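Local coordinates for outer membrane protein TP0453 (Treponema pallidum, PDB 3K8G) that alters membrane permeability at acidic pH and might be involved in ligand transport at the outer membrane, at residues 111-114 and 118-121. Sequence-based numbering, arbitrary orientation.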
ATOM      1  N   SER A 111       7.922 -13.496   6.825  1.00 15.35           N
ATOM      2  CA  SER A 111       9.136 -14.183   6.445  1.00 17.86           C
ATOM      3  C   SER A 111      10.202 -13.180   6.124  1.00 18.75           C
ATOM      4  O   SER A 111       9.903 -12.090   5.619  1.00 16.44           O
ATOM      5  CB  SER A 111       8.904 -15.004   5.155  1.00 18.64           C
ATOM      6  OG  SER A 111      10.002 -15.882   5.041  1.00 28.14           O
ATOM      7  N   ILE A 112      11.457 -13.539   6.388  1.00 17.46           N
ATOM      8  CA  ILE A 112      12.587 -12.719   5.967  1.00 19.25           C
ATOM      9  C   ILE A 112      13.431 -13.640   5.086  1.00 21.55           C
ATOM     10  O   ILE A 112      14.392 -14.256   5.555  1.00 21.48           O
ATOM     11  CB  ILE A 112      13.446 -12.173   7.154  1.00 21.52           C
ATOM     12  CG1 ILE A 112      12.582 -11.551   8.262  1.00 21.82           C
ATOM     13  CG2 ILE A 112      14.504 -11.177   6.646  1.00 21.12           C
ATOM     14  CD1 ILE A 112      11.872 -10.310   7.874  1.00 24.79           C
ATOM     15  N   PRO A 113      13.060 -13.765   3.807  1.00 21.86           N
ATOM     16  CA  PRO A 113      13.669 -14.848   3.025  1.00 24.09           C
ATOM     17  C   PRO A 113      15.111 -14.591   2.581  1.00 26.35           C
ATOM     18  O   PRO A 113      15.736 -15.495   2.027  1.00 28.33           O
ATOM     19  CB  PRO A 113      12.728 -15.012   1.823  1.00 23.30           C
ATOM     20  CG  PRO A 113      11.918 -13.776   1.765  1.00 22.77           C
ATOM     21  CD  PRO A 113      12.035 -13.020   3.055  1.00 23.13           C
ATOM     22  N   ALA A 114      15.621 -13.383   2.831  1.00 25.55           N
ATOM     23  CA  ALA A 114      17.015 -13.019   2.546  1.00 25.09           C
ATOM     24  C   ALA A 114      17.307 -11.747   3.315  1.00 24.35           C
ATOM     25  O   ALA A 114      16.386 -11.050   3.698  1.00 21.88           O
ATOM     26  CB  ALA A 114      17.269 -12.834   1.038  1.00 25.56           C
ATOM     27  N   SER A 118      11.795  -8.604   3.104  1.00 11.67           N
ATOM     28  CA  SER A 118      10.807  -9.095   4.073  1.00 11.72           C
ATOM     29  C   SER A 118       9.447  -9.288   3.371  1.00 13.71           C
ATOM     30  O   SER A 118       9.149  -8.568   2.436  1.00 11.72           O
ATOM     31  CB  SER A 118      10.644  -8.125   5.237  1.00 11.17           C
ATOM     32  OG  SER A 118      10.320  -6.797   4.812  1.00 14.56           O
ATOM     33  N   CYS A 119       8.671 -10.289   3.795  1.00 12.61           N
ATOM     34  CA  CYS A 119       7.314 -10.523   3.262  1.00 14.18           C
ATOM     35  C   CYS A 119       6.354 -10.649   4.426  1.00 13.24           C
ATOM     36  O   CYS A 119       6.625 -11.388   5.368  1.00 13.66           O
ATOM     37  CB  CYS A 119       7.267 -11.823   2.433  1.00 13.53           C
ATOM     38  SG  CYS A 119       8.374 -11.799   0.985  1.00 20.50           S
ATOM     39  N   VAL A 120       5.225  -9.953   4.351  1.00 11.65           N
ATOM     40  CA  VAL A 120       4.244  -9.932   5.420  1.00 12.88           C
ATOM     41  C   VAL A 120       2.900 -10.131   4.761  1.00 14.28           C
ATOM     42  O   VAL A 120       2.599  -9.506   3.730  1.00 11.39           O
ATOM     43  CB  VAL A 120       4.239  -8.568   6.176  1.00 13.05           C
ATOM     44  CG1 VAL A 120       3.072  -8.472   7.178  1.00 13.27           C
ATOM     45  CG2 VAL A 120       5.563  -8.343   6.873  1.00 16.46           C
ATOM     46  N   ILE A 121       2.109 -11.035   5.327  1.00  9.73           N
ATOM     47  CA  ILE A 121       0.762 -11.214   4.859  1.00  9.70           C
ATOM     48  C   ILE A 121      -0.106 -11.026   6.093  1.00 13.05           C
ATOM     49  O   ILE A 121       0.105 -11.704   7.117  1.00 10.99           O
ATOM     50  CB  ILE A 121       0.560 -12.666   4.301  1.00 11.22           C
ATOM     51  CG1 ILE A 121       1.540 -12.941   3.137  1.00 12.34           C
ATOM     52  CG2 ILE A 121      -0.918 -12.880   3.905  1.00 13.21           C
ATOM     53  CD1 ILE A 121       1.522 -14.411   2.656  1.00 13.74           C
TER
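Ser111 and Cys119 face each other as an antiparallel hydrogen-bonded pair, tied by two backbone bonds. Ser111 N donates to Cys119 O at 2.9 Å, and Cys119 N returns to Ser111 O at 2.8 Å; both bonds are nearly linear. Ser111 O also receives a CA-H...O contact from Ser118 CA at 3.5 Å.

On one face of the strands, the CB atoms of Ser111 and Cys119 sit 4.5 Å apart. Cys119 SG lies beside its own backbone N, opposite the carbonyl carbon (chi1 -61°), and from there makes an apolar contact with CG of the Pro113 ring, 4.1 Å from SG. Helix 130-135 covers this side: Met130 and Leu134 touch Ser111, and Leu134 also reaches Pro113.

The two segments belong to the beta hairpin of strands 108-114 and 117-123, within the U-shaped half-barrel of this lipoprotein; strand 67-74 continues the pairing beyond Ser118 through Gly72.

The other face carries Ile112 and Ser118. Although the Ile112 side chain sets out away from the neighbouring strand at CB, CG1 swings beside the backbone N (chi1 -48°), and a second bend at chi2 (-67°) brings CD1 back to Ser118 CB at 3.6 Å. The methyl thus meets the methylene of the serine, whose hydroxyl has other partners: a bound 2-methyl-2,4-pentanediol, probably from crystallisation, accepts or donates a hydrogen bond at OG, and Tyr76 OH makes a weak one.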